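Local coordinates for putative GGDEF domain protein (Pseudomonas aeruginosa, PDB 7E6G) that probably catalyses the condensation of two GTP molecules into cyclic di-GMP and diphosphate as a magnesium-dependent diguanylate cyclase of the GGDEF family, at residues Ala80-Ser83 and Asp84-Gln88; Tyr69-Gln72 and Leu73-Leu76; Asp141-Lys144 and Gln145-Thr149. All blocks are in the same frame, centred on the assembly; numbering follows the deposited sequence.

Contact 1 (Ala80-Ser83 and Asp84-Gln88)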
loop_
_atom_site.group_PDB
_atom_site.type_symbol
_atom_site.label_atom_id
_atom_site.label_comp_id
_atom_site.label_asym_id
_atom_site.label_seq_id
_atom_site.Cartn_x
_atom_site.Cartn_y
_atom_site.Cartn_z
ATOM N N ALA A 80 -1.981 -5.162 2.523
ATOM C CA ALA A 80 -3.041 -4.650 1.670
ATOM C C ALA A 80 -3.953 -5.774 1.193
ATOM O O ALA A 80 -5.173 -5.596 1.119
ATOM C CB ALA A 80 -2.431 -3.888 0.492
ATOM N N ARG A 81 -3.473 -6.919 0.919
ATOM C CA ARG A 81 -4.289 -7.927 0.562
ATOM C C ARG A 81 -5.141 -8.432 1.599
ATOM O O ARG A 81 -6.181 -8.640 1.393
ATOM C CB ARG A 81 -3.406 -8.984 0.131
ATOM C CG ARG A 81 -4.129 -10.131 -0.322
ATOM C CD ARG A 81 -3.284 -11.130 -0.871
ATOM N NE ARG A 81 -2.819 -11.961 0.118
ATOM C CZ ARG A 81 -1.543 -12.099 0.359
ATOM N NH1 ARG A 81 -0.658 -11.479 -0.334
ATOM N NH2 ARG A 81 -1.129 -12.849 1.304
ATOM N N ILE A 82 -4.656 -8.676 2.741
ATOM C CA ILE A 82 -5.483 -9.129 3.849
ATOM C C ILE A 82 -6.562 -8.105 4.148
ATOM O O ILE A 82 -7.746 -8.440 4.284
ATOM C CB ILE A 82 -4.605 -9.410 5.075
ATOM C CG1 ILE A 82 -3.702 -10.601 4.762
ATOM C CG2 ILE A 82 -5.461 -9.653 6.298
ATOM C CD1 ILE A 82 -2.736 -10.949 5.842
ATOM N N SER A 83 -6.169 -6.832 4.245
ATOM C CA SER A 83 -7.151 -5.790 4.483
ATOM C C SER A 83 -8.224 -5.784 3.400
ATOM O O SER A 83 -9.414 -5.646 3.701
ATOM C CB SER A 83 -6.451 -4.439 4.575
ATOM O OG SER A 83 -7.291 -3.486 5.202
ATOM N N ASP A 84 -7.826 -5.941 2.132
ATOM C CA ASP A 84 -8.803 -5.984 1.048
ATOM C C ASP A 84 -9.828 -7.069 1.283
ATOM O O ASP A 84 -11.034 -6.841 1.113
ATOM C CB ASP A 84 -8.109 -6.231 -0.283
ATOM C CG ASP A 84 -7.499 -4.989 -0.845
ATOM O OD1 ASP A 84 -7.743 -3.920 -0.242
ATOM O OD2 ASP A 84 -6.780 -5.082 -1.876
ATOM N N ARG A 85 -9.414 -8.198 1.651
ATOM C CA ARG A 85 -10.323 -9.205 1.992
ATOM C C ARG A 85 -11.161 -8.970 3.123
ATOM O O ARG A 85 -12.049 -9.541 3.216
ATOM C CB ARG A 85 -9.640 -10.423 2.162
ATOM C CG ARG A 85 -8.984 -10.841 0.946
ATOM C CD ARG A 85 -8.592 -12.238 1.059
ATOM N NE ARG A 85 -9.766 -13.092 1.176
ATOM C CZ ARG A 85 -9.733 -14.380 1.464
ATOM N NH1 ARG A 85 -8.582 -14.987 1.661
ATOM N NH2 ARG A 85 -10.861 -15.029 1.592
ATOM N N TYR A 86 -10.734 -8.335 4.126
ATOM C CA TYR A 86 -11.629 -7.964 5.223
ATOM C C TYR A 86 -12.721 -7.035 4.713
ATOM O O TYR A 86 -13.905 -7.181 5.058
ATOM C CB TYR A 86 -10.858 -7.288 6.362
ATOM C CG TYR A 86 -10.312 -8.215 7.427
ATOM C CD1 TYR A 86 -11.065 -8.547 8.542
ATOM C CD2 TYR A 86 -9.027 -8.753 7.317
ATOM C CE1 TYR A 86 -10.562 -9.384 9.517
ATOM C CE2 TYR A 86 -8.521 -9.598 8.286
ATOM C CZ TYR A 86 -9.298 -9.910 9.394
ATOM O OH TYR A 86 -8.803 -10.755 10.380
ATOM N N GLN A 87 -12.337 -6.090 3.860
ATOM C CA GLN A 87 -13.294 -5.120 3.365
ATOM C C GLN A 87 -14.274 -5.750 2.387
ATOM O O GLN A 87 -15.413 -5.286 2.271
ATOM C CB GLN A 87 -12.550 -3.955 2.729
ATOM C CG GLN A 87 -11.754 -3.200 3.753
ATOM C CD GLN A 87 -10.654 -2.390 3.145
ATOM O OE1 GLN A 87 -10.913 -1.370 2.526
ATOM N NE2 GLN A 87 -9.417 -2.815 3.341
ATOM N N GLN A 88 -13.870 -6.819 1.695
ATOM C CA GLN A 88 -14.822 -7.528 0.840
ATOM C C GLN A 88 -15.855 -8.271 1.680
ATOM O O GLN A 88 -17.046 -8.268 1.353
ATOM C CB GLN A 88 -14.097 -8.489 -0.099
ATOM C CG GLN A 88 -15.019 -9.235 -1.043
ATOM C CD GLN A 88 -15.858 -8.299 -1.913
ATOM O OE1 GLN A 88 -15.464 -7.157 -2.184
ATOM N NE2 GLN A 88 -17.029 -8.776 -2.346
#

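Contact 2 (Tyr69-Gln72 and Leu73-Leu76)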
loop_
_atom_site.group_PDB
_atom_site.type_symbol
_atom_site.label_atom_id
_atom_site.label_comp_id
_atom_site.label_asym_id
_atom_site.label_seq_id
_atom_site.Cartn_x
_atom_site.Cartn_y
_atom_site.Cartn_z
ATOM N N TYR A 69 14.445 -4.435 2.037
ATOM C CA TYR A 69 13.634 -3.702 1.212
ATOM C C TYR A 69 12.602 -4.521 0.564
ATOM O O TYR A 69 11.571 -4.110 0.417
ATOM C CB TYR A 69 14.515 -3.027 0.222
ATOM C CG TYR A 69 13.813 -2.209 -0.701
ATOM C CD1 TYR A 69 13.260 -1.070 -0.291
ATOM C CD2 TYR A 69 13.593 -2.611 -1.959
ATOM C CE1 TYR A 69 12.525 -0.311 -1.131
ATOM C CE2 TYR A 69 12.867 -1.872 -2.798
ATOM C CZ TYR A 69 12.346 -0.721 -2.377
ATOM O OH TYR A 69 11.650 0.018 -3.198
ATOM N N HIS A 70 12.931 -5.653 0.110
ATOM C CA HIS A 70 12.081 -6.579 -0.454
ATOM C C HIS A 70 11.119 -7.152 0.526
ATOM O O HIS A 70 10.094 -7.413 0.193
ATOM C CB HIS A 70 12.884 -7.536 -1.287
ATOM C CG HIS A 70 13.300 -6.981 -2.597
ATOM N ND1 HIS A 70 14.521 -6.433 -2.821
ATOM C CD2 HIS A 70 12.629 -6.848 -3.736
ATOM C CE1 HIS A 70 14.581 -5.984 -4.032
ATOM N NE2 HIS A 70 13.442 -6.224 -4.611
ATOM N N LYS A 71 11.492 -7.364 1.751
ATOM C CA LYS A 71 10.625 -7.815 2.780
ATOM C C LYS A 71 9.576 -6.839 3.067
ATOM O O LYS A 71 8.546 -7.186 3.238
ATOM C CB LYS A 71 11.381 -8.100 3.987
ATOM C CG LYS A 71 12.037 -9.382 3.920
ATOM C CD LYS A 71 12.630 -9.729 5.228
ATOM C CE LYS A 71 13.319 -11.067 5.215
ATOM N NZ LYS A 71 14.790 -10.992 5.360
ATOM N N GLN A 72 9.885 -5.596 3.083
ATOM C CA GLN A 72 9.038 -4.548 3.273
ATOM C C GLN A 72 8.059 -4.462 2.215
ATOM O O GLN A 72 7.009 -4.190 2.475
ATOM C CB GLN A 72 9.835 -3.374 3.192
ATOM C CG GLN A 72 10.125 -2.691 4.425
ATOM C CD GLN A 72 9.497 -3.261 5.625
ATOM O OE1 GLN A 72 10.148 -3.943 6.394
ATOM N NE2 GLN A 72 8.275 -2.898 5.872
ATOM N N LEU A 73 8.412 -4.677 0.983
ATOM C CA LEU A 73 7.526 -4.678 -0.087
ATOM C C LEU A 73 6.500 -5.687 -0.062
ATOM O O LEU A 73 5.536 -5.521 -0.528
ATOM C CB LEU A 73 8.288 -4.743 -1.332
ATOM C CG LEU A 73 8.581 -3.644 -2.288
ATOM C CD1 LEU A 73 9.126 -2.441 -1.644
ATOM C CD2 LEU A 73 9.687 -4.246 -2.989
ATOM N N ARG A 74 6.850 -6.812 0.363
ATOM C CA ARG A 74 6.011 -7.878 0.570
ATOM C C ARG A 74 5.086 -7.692 1.606
ATOM O O ARG A 74 4.068 -8.038 1.483
ATOM C CB ARG A 74 6.841 -9.032 0.844
ATOM C CG ARG A 74 7.486 -9.424 -0.367
ATOM C CD ARG A 74 7.962 -10.795 -0.226
ATOM N NE ARG A 74 9.140 -10.966 0.579
ATOM C CZ ARG A 74 10.374 -11.007 0.122
ATOM N NH1 ARG A 74 11.337 -11.182 0.956
ATOM N NH2 ARG A 74 10.637 -10.835 -1.144
ATOM N N ARG A 75 5.509 -7.135 2.671
ATOM C CA ARG A 75 4.735 -6.842 3.797
ATOM C C ARG A 75 3.681 -5.902 3.468
ATOM O O ARG A 75 2.684 -6.119 3.829
ATOM C CB ARG A 75 5.639 -6.325 4.845
ATOM C CG ARG A 75 5.126 -6.062 6.185
ATOM C CD ARG A 75 4.039 -6.983 6.585
ATOM N NE ARG A 75 4.487 -8.293 6.980
ATOM C CZ ARG A 75 5.086 -8.607 8.090
ATOM N NH1 ARG A 75 5.304 -7.779 9.030
ATOM N NH2 ARG A 75 5.475 -9.794 8.196
ATOM N N LEU A 76 3.924 -4.886 2.736
ATOM C CA LEU A 76 2.997 -4.000 2.278
ATOM C C LEU A 76 2.047 -4.647 1.381
ATOM O O LEU A 76 0.967 -4.436 1.463
ATOM C CB LEU A 76 3.663 -2.883 1.592
ATOM C CG LEU A 76 2.803 -1.882 0.877
ATOM C CD1 LEU A 76 1.724 -1.333 1.659
ATOM C CD2 LEU A 76 3.398 -0.750 0.206
#

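Contact 3 (Asp141-Lys144 and Gln145-Thr149). With G2P (phosphomethylphosphonic acid guanylate ester), chain H.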
loop_
_atom_site.group_PDB
_atom_site.type_symbol
_atom_site.label_atom_id
_atom_site.label_comp_id
_atom_site.label_asym_id
_atom_site.label_seq_id
_atom_site.Cartn_x
_atom_site.Cartn_y
_atom_site.Cartn_z
ATOM N N ASP A 141 -57.307 -6.411 -9.480
ATOM C CA ASP A 141 -58.736 -6.691 -9.431
ATOM C C ASP A 141 -58.978 -8.190 -9.292
ATOM O O ASP A 141 -58.409 -8.987 -10.045
ATOM C CB ASP A 141 -59.428 -6.169 -10.689
ATOM C CG ASP A 141 -59.276 -4.673 -10.872
ATOM O OD1 ASP A 141 -59.302 -3.929 -9.880
ATOM O OD2 ASP A 141 -59.159 -4.223 -12.027
ATOM N N PHE A 142 -59.816 -8.568 -8.318
ATOM C CA PHE A 142 -60.284 -9.946 -8.139
ATOM C C PHE A 142 -59.132 -10.926 -7.907
ATOM O O PHE A 142 -59.205 -12.095 -8.299
ATOM C CB PHE A 142 -61.147 -10.394 -9.327
ATOM C CG PHE A 142 -62.337 -9.498 -9.591
ATOM C CD1 PHE A 142 -63.313 -9.302 -8.615
ATOM C CD2 PHE A 142 -62.481 -8.853 -10.809
ATOM C CE1 PHE A 142 -64.408 -8.484 -8.852
ATOM C CE2 PHE A 142 -63.577 -8.036 -11.051
ATOM C CZ PHE A 142 -64.541 -7.851 -10.069
ATOM N N PHE A 143 -58.059 -10.461 -7.266
ATOM C CA PHE A 143 -56.923 -11.333 -6.993
ATOM C C PHE A 143 -57.318 -12.547 -6.159
ATOM O O PHE A 143 -56.744 -13.636 -6.324
ATOM C CB PHE A 143 -55.819 -10.545 -6.295
ATOM C CG PHE A 143 -54.497 -11.235 -6.318
ATOM C CD1 PHE A 143 -53.952 -11.662 -7.526
ATOM C CD2 PHE A 143 -53.799 -11.469 -5.137
ATOM C CE1 PHE A 143 -52.743 -12.321 -7.556
ATOM C CE2 PHE A 143 -52.579 -12.116 -5.155
ATOM C CZ PHE A 143 -52.047 -12.550 -6.369
ATOM N N LYS A 144 -58.218 -12.430 -5.326
ATOM C CA LYS A 144 -58.644 -13.442 -4.551
ATOM C C LYS A 144 -59.161 -14.573 -5.388
ATOM O O LYS A 144 -59.025 -15.597 -4.970
ATOM C CB LYS A 144 -59.655 -12.794 -3.782
ATOM C CG LYS A 144 -60.104 -13.483 -2.618
ATOM C CD LYS A 144 -60.493 -12.459 -1.671
ATOM C CE LYS A 144 -61.244 -13.109 -0.559
ATOM N NZ LYS A 144 -61.105 -12.279 0.668
ATOM N N GLN A 145 -59.808 -14.353 -6.528
ATOM C CA GLN A 145 -60.172 -15.431 -7.444
ATOM C C GLN A 145 -58.937 -16.170 -7.939
ATOM O O GLN A 145 -58.950 -17.402 -8.064
ATOM C CB GLN A 145 -60.970 -14.901 -8.631
ATOM C CG GLN A 145 -62.463 -14.947 -8.428
ATOM C CD GLN A 145 -63.086 -16.288 -8.794
ATOM O OE1 GLN A 145 -62.507 -17.372 -8.560
ATOM N NE2 GLN A 145 -64.284 -16.219 -9.385
ATOM N N VAL A 146 -57.862 -15.435 -8.233
ATOM C CA VAL A 146 -56.630 -16.100 -8.623
ATOM C C VAL A 146 -56.206 -17.062 -7.529
ATOM O O VAL A 146 -55.954 -18.248 -7.776
ATOM C CB VAL A 146 -55.528 -15.073 -8.931
ATOM C CG1 VAL A 146 -54.252 -15.783 -9.300
ATOM C CG2 VAL A 146 -55.952 -14.146 -10.052
ATOM N N ASN A 147 -56.172 -16.579 -6.289
ATOM C CA ASN A 147 -55.662 -17.426 -5.217
ATOM C C ASN A 147 -56.591 -18.599 -4.942
ATOM O O ASN A 147 -56.133 -19.711 -4.656
ATOM C CB ASN A 147 -55.445 -16.596 -3.965
ATOM C CG ASN A 147 -54.268 -15.651 -4.100
ATOM O OD1 ASN A 147 -53.179 -16.034 -4.525
ATOM N ND2 ASN A 147 -54.489 -14.405 -3.749
ATOM N N ASP A 148 -57.894 -18.383 -5.061
ATOM C CA ASP A 148 -58.856 -19.416 -4.715
ATOM C C ASP A 148 -58.937 -20.489 -5.785
ATOM O O ASP A 148 -59.125 -21.668 -5.459
ATOM C CB ASP A 148 -60.233 -18.792 -4.469
ATOM C CG ASP A 148 -60.275 -17.943 -3.186
ATOM O OD1 ASP A 148 -59.396 -18.119 -2.303
ATOM O OD2 ASP A 148 -61.190 -17.098 -3.048
ATOM N N THR A 149 -58.769 -20.121 -7.051
ATOM C CA THR A 149 -58.835 -21.096 -8.127
ATOM C C THR A 149 -57.507 -21.813 -8.359
ATOM O O THR A 149 -57.492 -23.018 -8.637
ATOM C CB THR A 149 -59.284 -20.409 -9.417
ATOM O OG1 THR A 149 -60.553 -19.784 -9.203
ATOM C CG2 THR A 149 -59.398 -21.403 -10.536
HETATM P PG G2P H . -60.701 -6.203 -5.487
HETATM O O1G G2P H . -59.877 -5.189 -5.566
HETATM O O2G G2P H . -61.043 -6.662 -6.655
HETATM O O3G G2P H . -61.723 -6.042 -4.647
HETATM O O3B G2P H . -59.768 -7.203 -4.804
HETATM P PB G2P H . -59.660 -8.715 -4.392
HETATM O O1B G2P H . -58.575 -9.062 -5.014
HETATM O O2B G2P H . -60.735 -9.461 -4.627
HETATM C C3A G2P H . -59.431 -8.907 -2.687
HETATM P PA G2P H . -58.387 -8.056 -1.753
HETATM O O1A G2P H . -59.540 -7.803 -1.018
HETATM O O2A G2P H . -57.983 -7.251 -2.874
HETATM O "O5'" G2P H . -57.778 -9.400 -1.591
HETATM C "C5'" G2P H . -56.550 -9.784 -2.198
HETATM C "C4'" G2P H . -56.048 -11.097 -1.689
HETATM O "O4'" G2P H . -54.750 -10.903 -1.701
HETATM C "C3'" G2P H . -56.236 -11.176 -0.270
HETATM O "O3'" G2P H . -57.093 -12.223 -0.033
HETATM C "C2'" G2P H . -54.855 -11.438 0.185
HETATM O "O2'" G2P H . -54.716 -12.374 1.170
HETATM C "C1'" G2P H . -54.255 -11.911 -1.010
HETATM N N9 G2P H . -52.845 -11.815 -0.974
HETATM C C8 G2P H . -52.288 -10.881 -0.279
HETATM N N7 G2P H . -50.999 -10.956 -0.367
HETATM C C5 G2P H . -50.709 -11.921 -1.126
HETATM C C6 G2P H . -49.558 -12.383 -1.541
HETATM O O6 G2P H . -48.503 -11.934 -1.226
HETATM N N1 G2P H . -49.547 -13.458 -2.391
HETATM C C2 G2P H . -50.721 -14.003 -2.753
HETATM N N2 G2P H . -50.686 -14.959 -3.522
HETATM N N3 G2P H . -51.855 -13.499 -2.294
HETATM C C4 G2P H . -51.863 -12.453 -1.511
#

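Contact 1 (Ala80-Ser83 and Asp84-Gln88)
Ile-82 and Tyr-86, one helical turn apart, lie side by side and point the same way. The branch that touches is CG2 of Ile-82, placed anti to the backbone N and meeting the edge of the Tyr-86 ring in its plane, with CG2 3.6 Å from Tyr-86 CE2. Ile-82 O also lies at the edge of the ring, near its plane.

Gln-87 turns back instead. Its CG is beside the backbone N (chi1 -65°), and the chain then extends to bring NE2 to 2.9 Å from Ser-83 O, a weak hydrogen bond bent to 141°. The same carbonyl takes Gln-87 N at 3.0 Å, so backbone and side chain of one residue grip a single oxygen. Ser-83 OG and the Gln-87 amide also bond to side chains of other protein chains, and Arg-81 is salt-bridged to Glu-77 one turn earlier. Gln-87 packs on Gln-87 of the second subunit, while two further protein chains flank the turn.

These are i to i+4 contacts of a continuous alpha-helix, here a buried turn of helix 27-102 where it meets the second subunit and two other protein chains.

Contact 2 (Tyr69-Gln72 and Leu73-Leu76)
Two successive turns of the long alpha-helix 27-102 meet here, where that helix packs against its counterpart in the second subunit, and Tyr-69 with Leu-73 forms an i to i+4 CH-pi contact on the dimer side. Leu-73 CD1 lies over one face of the phenol, 4.1 Å from the ring centroid and displaced toward the rim, so that its nearest ring atom is Tyr-69 CZ. The tyrosine reaches this position because its CG is anti to the backbone N (chi1 -179°), which turns one ring face to the leucine methyl although its CB starts away from the following turn. The second methyl, Leu-73 CD2, is shared: it approaches Tyr-69 CE2 and also His-70 CD2, each at 4.0 Å, with the imidazole alongside the leucine and pointing the same way.

Beyond this chain, Tyr-69 makes a cation-pi contact with Arg-68 of the second subunit, and Leu-73 packs on Gln-72 of that subunit. His-70 ND1 is hydrogen-bonded to Ser-66 O, a bond that limits rotation of the imidazole, and Arg-75 forms a salt bridge with an acidic side chain of another protein chain.

The backbone ladder beneath includes Arg-75 N to Lys-71 O at 3.1 Å and Leu-76 N to Gln-72 O at 3.2 Å. On the exposed side, Arg-74 bends at chi3 (-76°) and folds its guanidinium back over the preceding turn. His-70 O lies 3.5 Å above the guanidinium plane, over its centre, while Arg-74 NH1 rests 3.5 Å from Lys-71 CG.

Contact 3 (Asp141-Lys144 and Gln145-Thr149)
The nucleotide pocket of the GGDEF domain is built in part from the turn after strand 134-140 and the start of helix 143-150, with Phe-142 as N-cap residue and the GTP analogue G2P bound across the helix end; Asp-156, Arg-178 and Arg-255 also bond the ligand. Phe-143 and Asn-147, one turn apart, meet obliquely with ring and amide planes 81° apart, and Asn-147 ND2 comes to 3.3 Å from Phe-143 CE2. The phenylalanine ring swings to the carbonyl side of its own residue and so reaches the nucleotide: the ribose O4' lies in plane at its edge, while Val-146 CB packs near CD1. The ring also packs on Val-158 and Leu-159 of helix 152-168.

Asn-147 reads the guanine through both ends of its amide. Its OD1 accepts from G2P N2 at 2.9 Å in an almost straight bond (173°), whereas ND2 gives G2P N3 a weak one, bent to 126°. Backbone amides hold the phosphates: Phe-142 N donates to O2G at 2.8 Å, and the amides of Phe-143 and Lys-144 both make weak bonds to O1B. Behind them, Asp-141 is anchored by a salt bridge to Lys-251 and hydrogen bonds to Ser-224 and Thr-222. Within the helix, Asn-147 N donates to Phe-143 O at 3.0 Å, linking the base-reading residue to the phosphate-binding turn.

A helix start aimed at the phosphates would be expected to favour their negative charge, and the paired donor and acceptor of Asn-147 match the N3 and N2 edge of guanine, consistent with selection of GTP.

In the fold
Each contact is local, between neighbouring turns or at a helix start, yet they serve different parts of the molecule. Contacts 2 and 1 follow each other along helix 27-102, their centres about 17 Å apart, and both touch the second subunit; contact 1 is the more buried, contact 2 nearer the surface. Contact 3 belongs to the GGDEF domain at the far end, its centre about 51 Å from that of contact 1 and about 68 Å from that of contact 2. Even the nearest atoms of contacts 1 and 3 are about 35 Å apart. The magnesium ion lies about 5 Å from the Phe-143 side chain and belongs with contact 3, remote from contacts 1 and 2.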